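Local coordinates for protein putative acyl-CoA dehydrogenase (Burkholderia xenovorans, PDB 5JSC) that belongs to the acyl-CoA dehydrogenase family of flavoproteins and binds flavin-adenine dinucleotide in an assembly of four protein chains, at residues C[352-355]-C[361-364]; C[277-282]-C[365-370]. All coordinates share one frame; numbering follows the deposited sequence.

Contact 1: C[352-355]-C[361-364]; sequences AAVQ and GVQS. With FAD (flavin-adenine dinucleotide), chain T.
With CG1 anti to the backbone N (chi1 169°), Val354 lays that methyl against the backbone of Gly361 and near Val362. The first thing it meets is main chain: Val354 CG1 lies 3.6 Å from Gly361 O, while the second methyl, CG2, also touches the same oxygen at 3.9 Å. Both methyls press on the oxygen from the same side. Because Gly361 carries no side chain, its backbone comes close to the helix, and Val354 CA and Gly361 CA stand only 4.3 Å apart. Val362 adds a looser apolar touch, Val354 CG1 to Val362 CG1 at 4.3 Å. Chi1 of Val362 (-65°) sets its CG2 between N and carbonyl carbon, and this branch turns to the cofactor, meeting FAD C8M, a methyl of the flavin, at 3.6 Å. The example illustrates how the acyl-CoA dehydrogenase C-terminal domain folds the end of one helix, 332-356, and the turn after it into a wall of the FAD pocket. At the helix end the cofactor is held through main chain: the ribose hydroxyl FAD O3B donates to Gln355 O over 2.8 Å. Gln355 CG, from a side chain that leaves away from 361-364, packs against FAD O2B at 3.6 Å. Beyond it the amide is fixed by a second subunit, OE1 accepting from Arg376 and NE2 bonding to Arg379 O and Glu386 OE1 there. That same Glu386 oxygen of the second subunit also hydrogen-bonds FAD.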
ATOM      1  N   ALA C 352      -9.107   9.886  -3.219  1.00  8.39           N
ATOM      2  CA  ALA C 352      -9.949   9.088  -4.102  1.00  7.82           C
ATOM      3  C   ALA C 352     -11.137   9.897  -4.610  1.00  8.73           C
ATOM      4  O   ALA C 352     -11.515   9.778  -5.779  1.00  9.80           O
ATOM      5  CB  ALA C 352     -10.427   7.831  -3.373  1.00  9.16           C
ATOM      6  N   ALA C 353     -11.737  10.728  -3.746  1.00  9.39           N
ATOM      7  CA  ALA C 353     -12.854  11.561  -4.184  1.00  9.86           C
ATOM      8  C   ALA C 353     -12.419  12.585  -5.234  1.00  9.44           C
ATOM      9  O   ALA C 353     -13.159  12.852  -6.193  1.00 10.19           O
ATOM     10  CB  ALA C 353     -13.506  12.255  -2.978  1.00 10.94           C
ATOM     11  N   VAL C 354     -11.238  13.188  -5.060  1.00  9.41           N
ATOM     12  CA  VAL C 354     -10.686  14.058  -6.099  1.00  9.47           C
ATOM     13  C   VAL C 354     -10.611  13.312  -7.426  1.00  9.81           C
ATOM     14  O   VAL C 354     -11.038  13.815  -8.474  1.00  9.40           O
ATOM     15  CB  VAL C 354      -9.299  14.583  -5.681  1.00  9.40           C
ATOM     16  CG1 VAL C 354      -8.612  15.254  -6.870  1.00 10.46           C
ATOM     17  CG2 VAL C 354      -9.436  15.559  -4.528  1.00 10.61           C
ATOM     18  N   GLN C 355     -10.077  12.090  -7.393  1.00  9.27           N
ATOM     19  CA  GLN C 355      -9.889  11.324  -8.622  1.00  8.98           C
ATOM     20  C   GLN C 355     -11.222  11.030  -9.302  1.00  9.79           C
ATOM     21  O   GLN C 355     -11.329  11.092 -10.539  1.00 10.68           O
ATOM     22  CB  GLN C 355      -9.136  10.031  -8.313  1.00  9.19           C
ATOM     23  CG  GLN C 355      -8.536   9.354  -9.526  1.00  9.74           C
ATOM     24  CD  GLN C 355      -7.355  10.109 -10.118  1.00  9.39           C
ATOM     25  OE1 GLN C 355      -6.873  11.096  -9.555  1.00 10.62           O
ATOM     26  NE2 GLN C 355      -6.864   9.629 -11.258  1.00 11.12           N
ATOM     27  N   GLY C 361     -12.017  17.785  -9.904  1.00 11.24           N
ATOM     28  CA  GLY C 361     -11.431  17.484  -8.609  1.00 11.69           C
ATOM     29  C   GLY C 361     -10.310  18.416  -8.192  1.00 10.99           C
ATOM     30  O   GLY C 361     -10.015  18.516  -6.992  1.00 11.92           O
ATOM     31  N   VAL C 362      -9.658  19.085  -9.146  1.00 11.54           N
ATOM     32  CA  VAL C 362      -8.615  20.052  -8.821  1.00 11.96           C
ATOM     33  C   VAL C 362      -9.065  21.477  -9.105  1.00 11.44           C
ATOM     34  O   VAL C 362      -8.252  22.403  -9.042  1.00 12.55           O
ATOM     35  CB  VAL C 362      -7.289  19.744  -9.551  1.00 12.30           C
ATOM     36  CG1 VAL C 362      -6.690  18.419  -9.069  1.00 12.23           C
ATOM     37  CG2 VAL C 362      -7.465  19.747 -11.078  1.00 12.26           C
ATOM     38  N   GLN C 363     -10.344  21.683  -9.410  1.00 10.84           N
ATOM     39  CA  GLN C 363     -10.839  23.028  -9.658  1.00 10.74           C
ATOM     40  C   GLN C 363     -10.992  23.762  -8.331  1.00 11.01           C
ATOM     41  O   GLN C 363     -11.584  23.233  -7.382  1.00 12.69           O
ATOM     42  CB  GLN C 363     -12.166  22.982 -10.409  1.00 12.28           C
ATOM     43  CG  GLN C 363     -12.720  24.352 -10.727  1.00 12.78           C
ATOM     44  CD  GLN C 363     -14.007  24.286 -11.517  1.00 15.34           C
ATOM     45  OE1 GLN C 363     -14.698  23.267 -11.520  1.00 16.74           O
ATOM     46  NE2 GLN C 363     -14.332  25.374 -12.195  1.00 16.72           N
ATOM     47  N   SER C 364     -10.457  24.978  -8.269  1.00 12.56           N
ATOM     48  CA  SER C 364     -10.417  25.722  -7.018  1.00 12.97           C
ATOM     49  C   SER C 364     -11.818  25.932  -6.471  1.00 15.74           C
ATOM     50  O   SER C 364     -12.734  26.325  -7.200  1.00 17.84           O
ATOM     51  CB  SER C 364      -9.734  27.072  -7.232  1.00 15.75           C
ATOM     52  OG  SER C 364      -8.404  26.879  -7.664  1.00 18.87           O
TER
HETATM   53  PA  FAD T 501     -14.328  11.873 -16.110  1.00 11.80           P
HETATM   54  O1A FAD T 501     -14.247  11.446 -17.535  1.00 13.15           O
HETATM   55  O2A FAD T 501     -15.714  12.178 -15.589  1.00 13.49           O
HETATM   56  O5B FAD T 501     -13.634  10.763 -15.224  1.00 10.50           O
HETATM   57  C5B FAD T 501     -13.714  10.857 -13.787  1.00  9.13           C
HETATM   58  C4B FAD T 501     -12.845   9.752 -13.244  1.00 10.49           C
HETATM   59  O4B FAD T 501     -13.411   8.484 -13.629  1.00 11.78           O
HETATM   60  C3B FAD T 501     -11.437   9.689 -13.821  1.00 11.41           C
HETATM   61  O3B FAD T 501     -10.553  10.642 -13.233  1.00 12.05           O
HETATM   62  C2B FAD T 501     -11.043   8.242 -13.525  1.00 11.91           C
HETATM   63  O2B FAD T 501     -10.538   8.121 -12.195  1.00 12.67           O
HETATM   64  C1B FAD T 501     -12.387   7.506 -13.661  1.00 11.37           C
HETATM   65  N9A FAD T 501     -12.545   6.719 -14.881  1.00 10.87           N
HETATM   66  C8A FAD T 501     -12.515   7.182 -16.171  1.00 12.70           C
HETATM   67  N7A FAD T 501     -12.795   6.272 -17.072  1.00 13.37           N
HETATM   68  C5A FAD T 501     -13.020   5.126 -16.322  1.00 11.45           C
HETATM   69  C6A FAD T 501     -13.382   3.815 -16.683  1.00 12.87           C
HETATM   70  N6A FAD T 501     -13.573   3.417 -17.948  1.00 14.74           N
HETATM   71  N1A FAD T 501     -13.543   2.913 -15.690  1.00 12.93           N
HETATM   72  C2A FAD T 501     -13.348   3.305 -14.426  1.00 12.85           C
HETATM   73  N3A FAD T 501     -13.004   4.512 -13.968  1.00 11.56           N
HETATM   74  C4A FAD T 501     -12.862   5.386 -14.972  1.00 10.63           C
HETATM   75  N1  FAD T 501      -8.310  18.505 -21.804  1.00 11.58           N
HETATM   76  C2  FAD T 501      -8.076  18.943 -23.074  1.00 11.99           C
HETATM   77  O2  FAD T 501      -8.755  18.563 -24.037  1.00 14.22           O
HETATM   78  N3  FAD T 501      -7.050  19.823 -23.309  1.00 13.49           N
HETATM   79  C4  FAD T 501      -6.180  20.327 -22.362  1.00 14.40           C
HETATM   80  O4  FAD T 501      -5.352  21.173 -22.674  1.00 15.07           O
HETATM   81  C4X FAD T 501      -6.409  19.841 -21.030  1.00 13.01           C
HETATM   82  N5  FAD T 501      -5.670  20.319 -20.063  1.00 13.87           N
HETATM   83  C5X FAD T 501      -6.011  19.992 -18.761  1.00 12.92           C
HETATM   84  C6  FAD T 501      -5.336  20.621 -17.713  1.00 12.51           C
HETATM   85  C7  FAD T 501      -5.713  20.420 -16.390  1.00 13.36           C
HETATM   86  C7M FAD T 501      -4.987  21.148 -15.286  1.00 14.93           C
HETATM   87  C8  FAD T 501      -6.778  19.555 -16.102  1.00 13.87           C
HETATM   88  C8M FAD T 501      -7.224  19.319 -14.681  1.00 15.83           C
HETATM   89  C9  FAD T 501      -7.440  18.914 -17.142  1.00 12.30           C
HETATM   90  C9A FAD T 501      -7.072  19.126 -18.467  1.00 11.47           C
HETATM   91  N10 FAD T 501      -7.797  18.575 -19.544  1.00 12.13           N
HETATM   92  C10 FAD T 501      -7.510  18.937 -20.839  1.00 12.03           C
HETATM   93  C1' FAD T 501      -8.944  17.698 -19.268  1.00 11.93           C
HETATM   94  C2' FAD T 501      -8.553  16.290 -18.833  1.00 12.11           C
HETATM   95  O2' FAD T 501      -8.013  15.555 -19.933  1.00 15.82           O
HETATM   96  C3' FAD T 501      -9.782  15.566 -18.280  1.00 12.40           C
HETATM   97  O3' FAD T 501     -10.104  16.196 -17.044  1.00 11.74           O
HETATM   98  C4' FAD T 501      -9.591  14.068 -18.039  1.00 12.72           C
HETATM   99  O4' FAD T 501      -9.504  13.392 -19.295  1.00 14.65           O
HETATM  100  C5' FAD T 501     -10.701  13.470 -17.200  1.00 13.01           C
HETATM  101  O5' FAD T 501     -11.962  13.775 -17.836  1.00 12.73           O
HETATM  102  P   FAD T 501     -13.107  14.356 -16.859  1.00 11.70           P
HETATM  103  O1P FAD T 501     -12.633  15.528 -16.083  1.00 11.86           O
HETATM  104  O2P FAD T 501     -14.316  14.644 -17.704  1.00 13.27           O
HETATM  105  O3P FAD T 501     -13.413  13.151 -15.864  1.00 10.87           O

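Contact 2: C[277-282]-C[365-370]; sequences MAEGVA and GTAVEM
Glu279 meets Ala367 and Val368 where the long helix 250-286 passes the first turn of helix 367-376, and the pairing shows how one acidic side chain can serve both packing and polar linkage. Followed from its start, the segment 277-282 first presents Met277, which packs on helix 298-325 and on Leu396 of a third subunit, just as Ala282 at the far end packs on His400 of that subunit. Glu279 comes next and carries the contact. Its CG sits anti to the carbonyl carbon (chi1 -61°), and a bend at chi2 (-75°) swings the carboxylate over the methyl of Ala367. Glu279 OE2 approaches Ala367 CB to 3.5 Å and Glu279 CD lies 3.6 Å from the same carbon, while the base of the chain, Glu279 CB, rests on Val368 CG1 at 3.8 Å. The other carboxylate oxygen works through solvent: water 1 donates to Glu279 OE1 over 3.3 Å and accepts from Val368 N over 3.1 Å. A negative charge near the start of a helix probably gains from the helix dipole. His275, one turn earlier, gives OE2 a weak hydrogen bond.

On the other side of the contact, the facing helix start is braced from within. Glu369 N gives Thr366 OG1 a weak capping bond of 3.3 Å, and Gly365 N reaches Glu369 OE1 at 3.1 Å, from 53° above the carboxylate plane; Glu369 OE2 is salt-bridged to Arg373. Thr366 is thus the N-cap of a helix packed, partly through water, against a long neighbour in the helical C-terminal domain of the acyl-CoA dehydrogenase fold.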
ATOM      1  N   MET C 277     -16.584  11.348   1.069  1.00  9.56           N
ATOM      2  CA  MET C 277     -17.380  10.170   0.725  1.00 10.62           C
ATOM      3  C   MET C 277     -18.707  10.570   0.094  1.00 11.45           C
ATOM      4  O   MET C 277     -19.123   9.999  -0.922  1.00 11.82           O
ATOM      5  CB  MET C 277     -17.626   9.334   1.983  1.00 11.98           C
ATOM      6  CG  MET C 277     -18.438   8.061   1.769  1.00 14.22           C
ATOM      7  SD  MET C 277     -17.365   6.712   1.232  1.00 20.06           S
ATOM      8  CE  MET C 277     -17.956   6.330  -0.383  1.00 24.09           C
ATOM      9  N   ALA C 278     -19.406  11.529   0.706  1.00 10.88           N
ATOM     10  CA  ALA C 278     -20.677  11.969   0.136  1.00 10.59           C
ATOM     11  C   ALA C 278     -20.482  12.527  -1.268  1.00 11.61           C
ATOM     12  O   ALA C 278     -21.259  12.220  -2.182  1.00 13.44           O
ATOM     13  CB  ALA C 278     -21.332  13.003   1.057  1.00 12.04           C
ATOM     14  N   GLU C 279     -19.444  13.345  -1.464  1.00 11.29           N
ATOM     15  CA  GLU C 279     -19.173  13.878  -2.797  1.00 11.06           C
ATOM     16  C   GLU C 279     -18.866  12.759  -3.785  1.00 11.51           C
ATOM     17  O   GLU C 279     -19.331  12.785  -4.935  1.00 11.88           O
ATOM     18  CB  GLU C 279     -17.997  14.858  -2.733  1.00 12.60           C
ATOM     19  CG  GLU C 279     -18.225  16.057  -1.845  1.00 15.21           C
ATOM     20  CD  GLU C 279     -19.145  17.082  -2.446  1.00 20.64           C
ATOM     21  OE1 GLU C 279     -19.188  17.195  -3.683  1.00 23.84           O
ATOM     22  OE2 GLU C 279     -19.805  17.799  -1.672  1.00 24.73           O
ATOM     23  N   GLY C 280     -18.072  11.774  -3.350  1.00 11.08           N
ATOM     24  CA  GLY C 280     -17.643  10.713  -4.248  1.00 11.19           C
ATOM     25  C   GLY C 280     -18.781   9.805  -4.677  1.00  9.34           C
ATOM     26  O   GLY C 280     -18.909   9.475  -5.859  1.00 10.74           O
ATOM     27  N   VAL C 281     -19.626   9.382  -3.728  1.00 10.41           N
ATOM     28  CA  VAL C 281     -20.722   8.502  -4.116  0.58 10.03           C
ATOM     29  C   VAL C 281     -21.724   9.252  -4.992  1.00 11.26           C
ATOM     30  O   VAL C 281     -22.245   8.686  -5.961  1.00 12.80           O
ATOM     31  CB  VAL C 281     -21.371   7.849  -2.873  0.58  9.57           C
ATOM     32  CG1 VAL C 281     -22.224   8.834  -2.063  0.58  8.76           C
ATOM     33  CG2 VAL C 281     -22.183   6.612  -3.277  0.58  9.88           C
ATOM     34  N   ALA C 282     -21.985  10.531  -4.697  1.00 11.23           N
ATOM     35  CA  ALA C 282     -22.898  11.292  -5.542  1.00 11.51           C
ATOM     36  C   ALA C 282     -22.360  11.432  -6.961  1.00 11.64           C
ATOM     37  O   ALA C 282     -23.120  11.338  -7.930  1.00 12.94           O
ATOM     38  CB  ALA C 282     -23.158  12.666  -4.933  1.00 13.18           C
ATOM     39  N   GLY C 365     -11.981  25.660  -5.180  1.00 16.74           N
ATOM     40  CA  GLY C 365     -13.220  25.934  -4.495  1.00 18.06           C
ATOM     41  C   GLY C 365     -14.260  24.838  -4.558  1.00 18.10           C
ATOM     42  O   GLY C 365     -15.289  24.951  -3.884  1.00 20.77           O
ATOM     43  N   THR C 366     -14.047  23.790  -5.352  1.00 15.09           N
ATOM     44  CA  THR C 366     -14.934  22.639  -5.241  1.00 13.92           C
ATOM     45  C   THR C 366     -14.702  21.956  -3.901  1.00 12.84           C
ATOM     46  O   THR C 366     -13.634  22.074  -3.291  1.00 13.22           O
ATOM     47  CB  THR C 366     -14.699  21.636  -6.367  1.00 13.59           C
ATOM     48  OG1 THR C 366     -13.382  21.091  -6.230  1.00 15.09           O
ATOM     49  CG2 THR C 366     -14.829  22.307  -7.729  1.00 15.38           C
ATOM     50  N   ALA C 367     -15.714  21.219  -3.444  1.00 13.04           N
ATOM     51  CA  ALA C 367     -15.620  20.593  -2.130  1.00 12.33           C
ATOM     52  C   ALA C 367     -14.393  19.695  -2.026  1.00 12.42           C
ATOM     53  O   ALA C 367     -13.637  19.770  -1.048  1.00 12.44           O
ATOM     54  CB  ALA C 367     -16.902  19.812  -1.826  1.00 14.54           C
ATOM     55  N   VAL C 368     -14.152  18.855  -3.037  1.00 11.46           N
ATOM     56  CA  VAL C 368     -13.058  17.898  -2.890  1.00 10.32           C
ATOM     57  C   VAL C 368     -11.701  18.585  -3.030  1.00 10.39           C
ATOM     58  O   VAL C 368     -10.731  18.166  -2.390  1.00 10.72           O
ATOM     59  CB  VAL C 368     -13.204  16.714  -3.872  1.00 11.55           C
ATOM     60  CG1 VAL C 368     -14.501  15.950  -3.595  1.00 13.12           C
ATOM     61  CG2 VAL C 368     -13.119  17.167  -5.339  1.00 12.64           C
ATOM     62  N   GLU C 369     -11.602  19.650  -3.838  1.00 10.31           N
ATOM     63  CA  GLU C 369     -10.339  20.383  -3.922  1.00 10.43           C
ATOM     64  C   GLU C 369     -10.011  21.040  -2.591  1.00 10.25           C
ATOM     65  O   GLU C 369      -8.854  21.041  -2.150  1.00 11.45           O
ATOM     66  CB  GLU C 369     -10.407  21.429  -5.037  1.00 11.37           C
ATOM     67  CG  GLU C 369      -9.096  22.156  -5.326  1.00 12.52           C
ATOM     68  CD  GLU C 369      -8.861  23.380  -4.456  1.00 12.94           C
ATOM     69  OE1 GLU C 369      -9.818  23.916  -3.854  1.00 13.66           O
ATOM     70  OE2 GLU C 369      -7.701  23.831  -4.396  1.00 15.64           O
ATOM     71  N   MET C 370     -11.025  21.595  -1.928  1.00 11.17           N
ATOM     72  CA  MET C 370     -10.800  22.196  -0.620  1.00 12.34           C
ATOM     73  C   MET C 370     -10.384  21.146   0.399  1.00  9.80           C
ATOM     74  O   MET C 370      -9.506  21.397   1.232  1.00 10.58           O
ATOM     75  CB  MET C 370     -12.063  22.922  -0.162  1.00 14.26           C
ATOM     76  CG  MET C 370     -12.406  24.088  -1.067  1.00 19.04           C
ATOM     77  SD  MET C 370     -13.775  25.085  -0.495  1.00 27.08           S
ATOM     78  CE  MET C 370     -15.097  23.901  -0.512  1.00 28.04           C
TER
HETATM   79  O   HOH W   1     -16.459  18.457  -5.024  1.00 18.12           O

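The two contacts, whose centres lie about 7 Å apart, are nested: contact 1 falls inside the long loop of chain that contact 2 closes. Helices 332-356 and 367-376 follow one another, and 361-364 runs straight into 365-370, so the turn that lines the cofactor also leads into the helix that meets 277-282. They pack directly, with Val354 CG2 3.6 Å from Val368 O and Gly361 O 3.5 Å from Glu369 CB; Thr366 hydrogen-bonds back to Gln363 O. Only contact 1 touches FAD. Contact 2 stands behind it, the Val368 side chain being about 11 Å from the cofactor.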